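Local coordinates for protein phosphodiesterase (Salpingoeca rosetta, PDB 7CJ3) that belongs to the bacteriorhodopsin-like family of helical membrane proteins and holds retinal in its transmembrane domain, at residues 147-152 and 200-205; 194-199 and 228-233. All blocks are in the same frame, centred on the assembly; numbering follows the deposited sequence.

Contact 1: 147-152 and 200-205. With OLC ((2R)-2,3-dihydroxypropyl (9Z)-octadec-9-enoate), chain N.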
ATOM      1  N   LEU B 147      10.759 -20.025  11.791  1.00 36.60           N
ATOM      2  CA  LEU B 147      11.197 -20.726  10.558  1.00 41.74           C
ATOM      3  C   LEU B 147      12.410 -20.014   9.966  1.00 38.77           C
ATOM      4  O   LEU B 147      13.360 -20.721   9.562  1.00 46.77           O
ATOM      5  CB  LEU B 147      10.048 -20.783   9.547  1.00 48.73           C
ATOM      6  CG  LEU B 147       8.809 -21.550  10.004  1.00 51.76           C
ATOM      7  CD1 LEU B 147       7.832 -21.680   8.841  1.00 57.54           C
ATOM      8  CD2 LEU B 147       9.191 -22.906  10.583  1.00 48.39           C
ATOM      9  N   ALA B 148      12.369 -18.683   9.913  1.00 37.16           N
ATOM     10  CA  ALA B 148      13.465 -17.835   9.376  1.00 36.94           C
ATOM     11  C   ALA B 148      14.766 -18.089  10.148  1.00 34.69           C
ATOM     12  O   ALA B 148      15.836 -18.039   9.512  1.00 38.13           O
ATOM     13  CB  ALA B 148      13.085 -16.377   9.439  1.00 34.51           C
ATOM     14  N   SER B 149      14.673 -18.367  11.453  1.00 28.71           N
ATOM     15  CA  SER B 149      15.824 -18.442  12.380  1.00 31.86           C
ATOM     16  C   SER B 149      16.096 -19.879  12.875  1.00 35.58           C
ATOM     17  O   SER B 149      16.987 -20.036  13.738  1.00 33.34           O
ATOM     18  CB  SER B 149      15.597 -17.466  13.531  1.00 33.47           C
ATOM     19  OG  SER B 149      14.479 -17.825  14.353  1.00 29.86           O
ATOM     20  N   ARG B 150      15.365 -20.886  12.371  1.00 41.53           N
ATOM     21  CA  ARG B 150      15.486 -22.315  12.775  1.00 42.85           C
ATOM     22  C   ARG B 150      15.584 -22.414  14.297  1.00 42.26           C
ATOM     23  O   ARG B 150      16.512 -23.061  14.794  1.00 55.61           O
ATOM     24  CB  ARG B 150      16.719 -22.952  12.113  1.00 50.87           C
ATOM     25  CG  ARG B 150      16.813 -22.741  10.607  1.00 51.74           C
ATOM     26  CD  ARG B 150      15.932 -23.620   9.754  1.00 52.90           C
ATOM     27  NE  ARG B 150      16.385 -23.483   8.392  1.00 54.11           N
ATOM     28  CZ  ARG B 150      16.025 -24.257   7.376  1.00 60.45           C
ATOM     29  NH1 ARG B 150      15.139 -25.219   7.559  1.00 68.44           N
ATOM     30  NH2 ARG B 150      16.493 -24.044   6.156  1.00 58.83           N
ATOM     31  N   ALA B 151      14.669 -21.780  15.029  1.00 40.85           N
ATOM     32  CA  ALA B 151      14.669 -21.708  16.511  1.00 40.53           C
ATOM     33  C   ALA B 151      14.066 -22.982  17.094  1.00 42.16           C
ATOM     34  O   ALA B 151      13.402 -23.725  16.325  1.00 41.17           O
ATOM     35  CB  ALA B 151      13.877 -20.517  16.965  1.00 42.56           C
ATOM     36  N   ASP B 152      14.264 -23.201  18.401  1.00 48.99           N
ATOM     37  CA  ASP B 152      13.613 -24.310  19.153  1.00 56.33           C
ATOM     38  C   ASP B 152      12.103 -24.023  19.172  1.00 55.80           C
ATOM     39  O   ASP B 152      11.707 -22.867  19.445  1.00 57.02           O
ATOM     40  CB  ASP B 152      14.273 -24.540  20.522  1.00 63.30           C
ATOM     41  CG  ASP B 152      15.334 -25.648  20.551  1.00 73.59           C
ATOM     42  OD1 ASP B 152      15.952 -25.929  19.485  1.00 79.35           O
ATOM     43  OD2 ASP B 152      15.547 -26.243  21.640  1.00 78.55           O
ATOM     44  N   TRP B 200      14.469 -11.146  19.611  1.00 25.46           N
ATOM     45  CA  TRP B 200      15.813 -10.591  19.305  1.00 26.61           C
ATOM     46  C   TRP B 200      16.851 -11.714  19.490  1.00 28.59           C
ATOM     47  O   TRP B 200      17.660 -11.937  18.570  1.00 28.35           O
ATOM     48  CB  TRP B 200      16.083  -9.333  20.151  1.00 27.81           C
ATOM     49  CG  TRP B 200      17.300  -8.560  19.732  1.00 28.53           C
ATOM     50  CD1 TRP B 200      18.588  -8.775  20.130  1.00 28.88           C
ATOM     51  CD2 TRP B 200      17.358  -7.453  18.809  1.00 28.41           C
ATOM     52  NE1 TRP B 200      19.433  -7.888  19.523  1.00 27.63           N
ATOM     53  CE2 TRP B 200      18.710  -7.080  18.692  1.00 26.79           C
ATOM     54  CE3 TRP B 200      16.408  -6.757  18.060  1.00 30.11           C
ATOM     55  CZ2 TRP B 200      19.130  -6.052  17.859  1.00 28.06           C
ATOM     56  CZ3 TRP B 200      16.820  -5.728  17.246  1.00 31.60           C
ATOM     57  CH2 TRP B 200      18.168  -5.383  17.150  1.00 31.83           C
ATOM     58  N   GLY B 201      16.729 -12.482  20.575  1.00 29.86           N
ATOM     59  CA  GLY B 201      17.596 -13.626  20.911  1.00 34.14           C
ATOM     60  C   GLY B 201      17.701 -14.654  19.798  1.00 37.55           C
ATOM     61  O   GLY B 201      18.835 -14.974  19.382  1.00 39.51           O
ATOM     62  N   MET B 202      16.566 -15.177  19.335  1.00 43.72           N
ATOM     63  CA  MET B 202      16.524 -16.371  18.440  1.00 41.02           C
ATOM     64  C   MET B 202      17.057 -16.004  17.049  1.00 36.48           C
ATOM     65  O   MET B 202      17.713 -16.864  16.433  1.00 35.62           O
ATOM     66  CB  MET B 202      15.117 -16.977  18.352  1.00 42.73           C
ATOM     67  CG  MET B 202      14.090 -16.112  17.662  1.00 49.27           C
ATOM     68  SD  MET B 202      12.534 -17.022  17.320  1.00 53.76           S
ATOM     69  CE  MET B 202      11.886 -17.230  18.979  1.00 48.86           C
ATOM     70  N   PHE B 203      16.822 -14.772  16.589  1.00 33.95           N
ATOM     71  CA  PHE B 203      17.463 -14.214  15.370  1.00 34.19           C
ATOM     72  C   PHE B 203      18.981 -14.127  15.554  1.00 37.97           C
ATOM     73  O   PHE B 203      19.692 -14.377  14.565  1.00 38.01           O
ATOM     74  CB  PHE B 203      16.929 -12.829  15.059  1.00 32.84           C
ATOM     75  CG  PHE B 203      15.655 -12.856  14.270  1.00 34.92           C
ATOM     76  CD1 PHE B 203      15.668 -13.220  12.939  1.00 32.75           C
ATOM     77  CD2 PHE B 203      14.444 -12.524  14.860  1.00 35.02           C
ATOM     78  CE1 PHE B 203      14.496 -13.220  12.200  1.00 33.66           C
ATOM     79  CE2 PHE B 203      13.269 -12.552  14.121  1.00 33.91           C
ATOM     80  CZ  PHE B 203      13.305 -12.886  12.791  1.00 32.57           C
ATOM     81  N   GLY B 204      19.434 -13.755  16.760  1.00 38.62           N
ATOM     82  CA  GLY B 204      20.853 -13.683  17.138  1.00 39.96           C
ATOM     83  C   GLY B 204      21.522 -15.055  17.124  1.00 46.32           C
ATOM     84  O   GLY B 204      22.605 -15.191  16.494  1.00 45.04           O
ATOM     85  N   LYS B 205      20.928 -16.044  17.799  1.00 45.43           N
ATOM     86  CA  LYS B 205      21.451 -17.433  17.809  1.00 43.58           C
ATOM     87  C   LYS B 205      21.767 -17.840  16.359  1.00 43.70           C
ATOM     88  O   LYS B 205      22.893 -18.365  16.101  1.00 46.36           O
ATOM     89  CB  LYS B 205      20.461 -18.359  18.516  1.00 43.33           C
ATOM     90  CG  LYS B 205      20.414 -18.198  20.023  1.00 48.87           C
ATOM     91  CD  LYS B 205      19.151 -18.725  20.660  1.00 52.63           C
ATOM     92  CE  LYS B 205      19.052 -18.354  22.129  1.00 60.80           C
ATOM     93  NZ  LYS B 205      17.867 -18.943  22.804  1.00 66.25           N
TER
HETATM   94  C18 OLC N 404       8.765   0.741  24.033  1.00 33.14           C
HETATM   95  C10 OLC N 404      16.264  -5.612  21.683  1.00 35.70           C
HETATM   96  C9  OLC N 404      17.598  -5.823  21.744  1.00 33.89           C
HETATM   97  C17 OLC N 404      10.175   0.172  24.149  1.00 35.50           C
HETATM   98  C11 OLC N 404      15.357  -5.320  22.842  1.00 33.44           C
HETATM   99  C8  OLC N 404      18.458  -5.831  22.962  1.00 34.41           C
HETATM  100  C24 OLC N 404      25.406 -12.266  19.287  1.00 55.77           C
HETATM  101  C16 OLC N 404      10.401  -1.238  23.565  1.00 37.34           C
HETATM  102  C12 OLC N 404      14.166  -4.502  22.395  1.00 34.29           C
HETATM  103  C7  OLC N 404      19.728  -6.638  22.719  1.00 37.59           C
HETATM  104  C15 OLC N 404      11.677  -1.912  24.104  1.00 40.96           C
HETATM  105  C13 OLC N 404      13.652  -3.550  23.519  1.00 39.60           C
HETATM  106  C6  OLC N 404      20.239  -7.335  23.985  1.00 45.21           C
HETATM  107  C14 OLC N 404      12.368  -2.788  23.053  1.00 42.67           C
HETATM  108  C5  OLC N 404      19.547  -8.659  24.398  1.00 52.59           C
HETATM  109  C4  OLC N 404      19.810  -9.948  23.552  1.00 62.31           C
HETATM  110  C3  OLC N 404      21.026  -9.927  22.602  1.00 67.31           C
HETATM  111  C2  OLC N 404      21.037 -10.985  21.475  1.00 71.26           C
HETATM  112  C21 OLC N 404      23.407 -11.042  18.238  1.00 59.30           C
HETATM  113  C1  OLC N 404      21.913 -10.507  20.291  1.00 76.40           C
HETATM  114  C22 OLC N 404      24.863 -11.544  18.046  1.00 58.36           C
HETATM  115  O19 OLC N 404      21.996  -9.301  20.028  1.00 84.64           O
HETATM  116  O25 OLC N 404      26.576 -12.972  18.907  1.00 53.34           O
HETATM  117  O23 OLC N 404      25.004 -12.408  16.890  1.00 53.43           O
HETATM  118  O20 OLC N 404      22.719 -11.434  19.455  1.00 65.84           O

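Contact 2: 194-199 and 228-233. With OLC ((2R)-2,3-dihydroxypropyl (9Z)-octadec-9-enoate), chain O; RET (retinal), chain K.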
ATOM      1  N   TYR B 194       9.485  -8.864  27.319  1.00 30.55           N
ATOM      2  CA  TYR B 194       9.931 -10.272  27.401  1.00 32.24           C
ATOM      3  C   TYR B 194       9.933 -10.871  25.986  1.00 28.87           C
ATOM      4  O   TYR B 194      10.898 -11.572  25.592  1.00 27.44           O
ATOM      5  CB  TYR B 194       9.054 -11.035  28.397  1.00 37.04           C
ATOM      6  CG  TYR B 194       9.183 -12.535  28.299  1.00 40.37           C
ATOM      7  CD1 TYR B 194      10.138 -13.231  29.024  1.00 42.37           C
ATOM      8  CD2 TYR B 194       8.355 -13.255  27.455  1.00 44.25           C
ATOM      9  CE1 TYR B 194      10.275 -14.606  28.907  1.00 43.62           C
ATOM     10  CE2 TYR B 194       8.499 -14.624  27.298  1.00 46.62           C
ATOM     11  CZ  TYR B 194       9.453 -15.303  28.035  1.00 48.33           C
ATOM     12  OH  TYR B 194       9.552 -16.655  27.880  1.00 50.98           O
ATOM     13  N   VAL B 195       8.872 -10.591  25.229  1.00 27.25           N
ATOM     14  CA  VAL B 195       8.642 -11.130  23.859  1.00 28.79           C
ATOM     15  C   VAL B 195       9.706 -10.575  22.903  1.00 29.09           C
ATOM     16  O   VAL B 195      10.346 -11.391  22.175  1.00 26.32           O
ATOM     17  CB  VAL B 195       7.211 -10.796  23.387  1.00 31.12           C
ATOM     18  CG1 VAL B 195       7.050 -10.927  21.877  1.00 31.95           C
ATOM     19  CG2 VAL B 195       6.162 -11.641  24.103  1.00 32.72           C
ATOM     20  N   MET B 196       9.870  -9.245  22.862  1.00 25.69           N
ATOM     21  CA  MET B 196      10.810  -8.586  21.917  1.00 27.96           C
ATOM     22  C   MET B 196      12.252  -9.038  22.211  1.00 27.78           C
ATOM     23  O   MET B 196      13.050  -9.144  21.248  1.00 23.66           O
ATOM     24  CB  MET B 196      10.719  -7.062  22.000  1.00 27.64           C
ATOM     25  CG  MET B 196       9.421  -6.476  21.421  1.00 30.35           C
ATOM     26  SD  MET B 196       9.210  -6.655  19.606  1.00 27.88           S
ATOM     27  CE  MET B 196       8.206  -8.144  19.568  1.00 29.97           C
ATOM     28  N   LEU B 197      12.572  -9.308  23.484  1.00 29.62           N
ATOM     29  CA  LEU B 197      13.945  -9.662  23.918  1.00 32.84           C
ATOM     30  C   LEU B 197      14.270 -11.062  23.403  1.00 33.40           C
ATOM     31  O   LEU B 197      15.401 -11.257  22.881  1.00 31.33           O
ATOM     32  CB  LEU B 197      14.060  -9.607  25.449  1.00 35.72           C
ATOM     33  CG  LEU B 197      14.628  -8.315  26.050  1.00 41.00           C
ATOM     34  CD1 LEU B 197      14.439  -8.286  27.561  1.00 41.46           C
ATOM     35  CD2 LEU B 197      16.103  -8.120  25.682  1.00 45.06           C
ATOM     36  N   HIS B 198      13.324 -11.994  23.571  1.00 33.37           N
ATOM     37  CA  HIS B 198      13.476 -13.414  23.171  1.00 32.72           C
ATOM     38  C   HIS B 198      13.410 -13.527  21.653  1.00 31.38           C
ATOM     39  O   HIS B 198      14.175 -14.351  21.102  1.00 33.81           O
ATOM     40  CB  HIS B 198      12.468 -14.310  23.880  1.00 33.23           C
ATOM     41  CG  HIS B 198      12.905 -14.706  25.248  1.00 36.50           C
ATOM     42  ND1 HIS B 198      12.615 -13.962  26.366  1.00 37.65           N
ATOM     43  CD2 HIS B 198      13.619 -15.781  25.665  1.00 40.07           C
ATOM     44  CE1 HIS B 198      13.116 -14.588  27.426  1.00 41.19           C
ATOM     45  NE2 HIS B 198      13.745 -15.697  27.016  1.00 38.81           N
ATOM     46  N   MET B 199      12.569 -12.723  21.001  1.00 28.60           N
ATOM     47  CA  MET B 199      12.540 -12.650  19.516  1.00 27.42           C
ATOM     48  C   MET B 199      13.923 -12.222  19.016  1.00 26.23           C
ATOM     49  O   MET B 199      14.440 -12.877  18.074  1.00 25.20           O
ATOM     50  CB  MET B 199      11.510 -11.641  19.014  1.00 28.41           C
ATOM     51  CG  MET B 199      11.430 -11.580  17.511  1.00 29.78           C
ATOM     52  SD  MET B 199      12.485 -10.288  16.746  1.00 31.76           S
ATOM     53  CE  MET B 199      11.977  -8.854  17.699  1.00 32.26           C
ATOM     54  N   GLU B 228      13.089  -4.473  12.263  1.00 21.39           N
ATOM     55  CA  GLU B 228      11.792  -4.075  11.672  1.00 23.49           C
ATOM     56  C   GLU B 228      10.675  -4.257  12.713  1.00 24.56           C
ATOM     57  O   GLU B 228       9.858  -3.315  12.852  1.00 24.07           O
ATOM     58  CB  GLU B 228      11.522  -4.901  10.423  1.00 26.07           C
ATOM     59  CG  GLU B 228      10.430  -4.334   9.535  1.00 27.74           C
ATOM     60  CD  GLU B 228       8.993  -4.707   9.860  1.00 28.49           C
ATOM     61  OE1 GLU B 228       8.138  -3.919   9.427  1.00 33.37           O
ATOM     62  OE2 GLU B 228       8.712  -5.751  10.513  1.00 27.46           O
ATOM     63  N   ILE B 229      10.653  -5.420  13.392  1.00 21.94           N
ATOM     64  CA  ILE B 229       9.605  -5.862  14.352  1.00 21.30           C
ATOM     65  C   ILE B 229       9.603  -4.911  15.555  1.00 21.59           C
ATOM     66  O   ILE B 229       8.518  -4.427  15.958  1.00 18.38           O
ATOM     67  CB  ILE B 229       9.844  -7.348  14.710  1.00 23.04           C
ATOM     68  CG1 ILE B 229       9.526  -8.238  13.497  1.00 25.49           C
ATOM     69  CG2 ILE B 229       9.046  -7.794  15.938  1.00 22.55           C
ATOM     70  CD1 ILE B 229      10.141  -9.605  13.544  1.00 25.21           C
ATOM     71  N   VAL B 230      10.790  -4.586  16.062  1.00 22.57           N
ATOM     72  CA  VAL B 230      10.988  -3.673  17.221  1.00 24.17           C
ATOM     73  C   VAL B 230      10.505  -2.264  16.841  1.00 24.81           C
ATOM     74  O   VAL B 230       9.752  -1.647  17.635  1.00 22.88           O
ATOM     75  CB  VAL B 230      12.454  -3.697  17.685  1.00 26.94           C
ATOM     76  CG1 VAL B 230      12.754  -2.599  18.713  1.00 27.43           C
ATOM     77  CG2 VAL B 230      12.830  -5.067  18.238  1.00 28.21           C
ATOM     78  N   MET B 231      10.882  -1.762  15.665  1.00 24.81           N
ATOM     79  CA  MET B 231      10.506  -0.383  15.292  1.00 27.58           C
ATOM     80  C   MET B 231       8.988  -0.340  15.132  1.00 25.52           C
ATOM     81  O   MET B 231       8.350   0.445  15.863  1.00 28.31           O
ATOM     82  CB  MET B 231      11.239   0.062  14.023  1.00 37.82           C
ATOM     83  CG  MET B 231      10.663   1.228  13.253  1.00 45.92           C
ATOM     84  SD  MET B 231      11.286   2.856  13.794  1.00 63.85           S
ATOM     85  CE  MET B 231       9.822   3.892  13.665  1.00 57.61           C
ATOM     86  N   SER B 232       8.425  -1.212  14.286  1.00 23.14           N
ATOM     87  CA  SER B 232       6.994  -1.204  13.875  1.00 21.53           C
ATOM     88  C   SER B 232       6.059  -1.567  15.038  1.00 22.29           C
ATOM     89  O   SER B 232       5.128  -0.823  15.267  1.00 19.24           O
ATOM     90  CB  SER B 232       6.773  -2.109  12.699  1.00 20.47           C
ATOM     91  OG  SER B 232       7.233  -3.423  12.951  1.00 20.51           O
ATOM     92  N   TRP B 233       6.307  -2.670  15.747  1.00 24.88           N
ATOM     93  CA  TRP B 233       5.370  -3.233  16.752  1.00 25.29           C
ATOM     94  C   TRP B 233       5.277  -2.299  17.954  1.00 26.28           C
ATOM     95  O   TRP B 233       4.259  -2.348  18.675  1.00 29.90           O
ATOM     96  CB  TRP B 233       5.811  -4.617  17.232  1.00 25.96           C
ATOM     97  CG  TRP B 233       5.647  -5.744  16.262  1.00 28.40           C
ATOM     98  CD1 TRP B 233       5.796  -5.725  14.903  1.00 29.76           C
ATOM     99  CD2 TRP B 233       5.364  -7.107  16.610  1.00 28.25           C
ATOM    100  NE1 TRP B 233       5.613  -6.982  14.385  1.00 29.27           N
ATOM    101  CE2 TRP B 233       5.343  -7.845  15.408  1.00 28.95           C
ATOM    102  CE3 TRP B 233       5.150  -7.772  17.820  1.00 26.79           C
ATOM    103  CZ2 TRP B 233       5.112  -9.219  15.392  1.00 31.22           C
ATOM    104  CZ3 TRP B 233       4.911  -9.125  17.801  1.00 26.76           C
ATOM    105  CH2 TRP B 233       4.894  -9.835  16.600  1.00 28.91           C
TER
HETATM  106  C18 OLC O 405       5.830  -1.206  34.336  1.00 77.21           C
HETATM  107  C10 OLC O 405      10.149  -8.060  31.462  1.00 50.81           C
HETATM  108  C9  OLC O 405      10.814  -9.143  31.054  1.00 49.59           C
HETATM  109  C17 OLC O 405       6.617  -2.181  35.199  1.00 76.68           C
HETATM  110  C11 OLC O 405      10.777  -6.722  31.752  1.00 51.27           C
HETATM  111  C8  OLC O 405      12.303  -9.185  30.865  1.00 49.48           C
HETATM  112  C24 OLC O 405      18.915 -14.160  33.932  1.00 85.40           C
HETATM  113  C16 OLC O 405       7.104  -3.357  34.343  1.00 84.30           C
HETATM  114  C12 OLC O 405       9.870  -5.958  32.713  1.00 59.89           C
HETATM  115  C7  OLC O 405      12.758 -10.531  30.284  1.00 50.24           C
HETATM  116  C15 OLC O 405       8.583  -3.737  34.562  1.00 82.96           C
HETATM  117  C13 OLC O 405       9.411  -4.578  32.223  1.00 68.37           C
HETATM  118  C6  OLC O 405      14.217 -10.720  30.677  1.00 55.53           C
HETATM  119  C14 OLC O 405       9.483  -3.499  33.323  1.00 76.37           C
HETATM  120  C5  OLC O 405      15.068 -11.495  29.687  1.00 61.12           C
HETATM  121  C4  OLC O 405      14.511 -12.881  29.479  1.00 68.93           C
HETATM  122  C3  OLC O 405      14.613 -13.830  30.684  1.00 84.43           C
HETATM  123  C2  OLC O 405      16.057 -14.071  31.165  1.00 96.34           C
HETATM  124  C21 OLC O 405      18.475 -16.304  32.703  1.00 87.13           C
HETATM  125  C1  OLC O 405      16.245 -15.448  31.797  1.00 96.50           C
HETATM  126  C22 OLC O 405      19.380 -15.065  32.780  1.00 85.48           C
HETATM  127  O19 OLC O 405      15.342 -15.975  32.425  1.00101.75           O
HETATM  128  O25 OLC O 405      18.920 -12.779  33.549  1.00 83.96           O
HETATM  129  O23 OLC O 405      20.765 -15.454  32.939  1.00 74.62           O
HETATM  130  O20 OLC O 405      17.507 -16.178  31.658  1.00 90.89           O
HETATM  131  C1  RET K 401      -1.303  -3.335  23.231  1.00 29.15           C
HETATM  132  C2  RET K 401      -1.849  -3.147  24.647  1.00 29.76           C
HETATM  133  C3  RET K 401      -0.987  -2.356  25.526  1.00 31.07           C
HETATM  134  C4  RET K 401       0.400  -2.955  25.612  1.00 31.92           C
HETATM  135  C5  RET K 401       0.909  -3.583  24.344  1.00 32.09           C
HETATM  136  C6  RET K 401       0.189  -3.655  23.198  1.00 30.22           C
HETATM  137  C7  RET K 401       0.860  -4.087  21.963  1.00 32.56           C
HETATM  138  C8  RET K 401       0.307  -4.367  20.718  1.00 39.48           C
HETATM  139  C9  RET K 401       0.927  -5.000  19.601  1.00 42.18           C
HETATM  140  C10 RET K 401       0.235  -5.275  18.395  1.00 42.36           C
HETATM  141  C11 RET K 401       0.754  -5.715  17.171  1.00 41.48           C
HETATM  142  C12 RET K 401       0.119  -5.882  15.946  1.00 38.01           C
HETATM  143  C13 RET K 401       0.671  -6.378  14.753  1.00 39.26           C
HETATM  144  C14 RET K 401      -0.126  -6.577  13.639  1.00 43.06           C
HETATM  145  C15 RET K 401       0.138  -7.522  12.558  1.00 47.16           C
HETATM  146  C16 RET K 401      -2.126  -4.499  22.650  1.00 27.63           C
HETATM  147  C17 RET K 401      -1.609  -2.058  22.429  1.00 28.35           C
HETATM  148  C18 RET K 401       2.314  -4.123  24.516  1.00 32.07           C
HETATM  149  C19 RET K 401       2.372  -5.396  19.643  1.00 43.11           C
HETATM  150  C20 RET K 401       2.143  -6.657  14.722  1.00 38.26           C

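Contact 1: 147-152 and 200-205
S149 and F203 bring their CA atoms to 5.4 Å, where the C-terminal end of helix 128-149 meets the last turns of helix 178-207. R150 turns the chain in a Schellman motif with positive phi (44°), and A151 comes back onto M202. No hydrogen bond crosses the contact. S149 CB lies 3.6 Å from the backbone O of M202. S149 OG is 3.6 Å from M202 SD, but its hydrogen-bond partner is C145 O, one turn back. M202 has CG between the backbone N and the carbonyl carbon (chi1 67°). M202 SD also lies 3.8 Å from A151 CB. The ring reaches back: F203 CD1 is 4.3 Å from S149 CB, and F203 CE1 is 4.4 Å from A148 CB. W200 does not touch 147-152; its ring meets a bound OLC. W200 NE1 donates to O19 of OLC at 3.0 Å with a bent angle of 135°, and C9 of this lipid lies over one ring face. This is plain helix-end packing in a bacteriorhodopsin-like bundle, joining helix 128-149 and the turn after it to helix 178-207. Helix 219-233 packs on F203 through L222, L225 and R226, while helix 86-111 packs on L147.

Contact 2: 194-199 and 228-233
M196 and W233 meet where helices 194-199 and 228-233 run nearly antiparallel, at 160° and with axes 10.8 Å apart. M196 can be followed outward. CB points toward the other helix. CG stands anti to the carbonyl carbon (chi1 -71°), and the chain bends at chi2 and again at chi3. M196 SD comes to the methyl groups of I229 and V230, 3.8 Å from I229 CG2 and 4.2 Å from V230 CG2. M196 CE ends 3.5 Å from W233 CE3, and it also touches I229 CG2. The sulfur stands obliquely to the six-membered ring of W233, a Met-aromatic contact. M199 lies one turn along, and M199 CE packs 3.6 Å from I229 CG2 and 3.9 Å from V230 CG2. I229 CG2 thus sits among both methionine methyls and also lies over the centre of one face of the W233 ring. The opposite face carries the retinal methyl C20, 3.5 Å from W233 CE2. W233 belongs to the retinal pocket; M196 and I229 stand behind it, one layer back from the ligand. On the far side of helix 194-199, H198 ND1 donates to Y194 O in the plane of its own ring. A second OLC runs past Y194, L197 and H198. Helix 153-173 packs on Y194, V195 and H198 through I159, and D158 binds Y194 OH. Helix 128-149 reaches I229 and W233, and helix 250-277 packs on W233 through A264.

Overall arrangement
Contacts 1 and 2 share helix 178-207 and lie 13 Å apart between centres. They touch directly where W200 CE3 packs 4.0 Å from V230 CG2. Helix 219-233 serves both: it supplies 228-233 to contact 2 and packs on F203 and W200 of contact 1. Helix 128-149 also joins them, since C145 is a neighbour of both. Only contact 2 reaches the retinal pocket, through W233. In contact 1 the F203 side chain is still about 13 Å from retinal. Contact 1 lies near the ends of its two helices, and contact 2 lies nearer the chain centre, about 12 Å against about 19 Å. An OLC lipid lies beside each contact, consistent with a membrane-facing surface there.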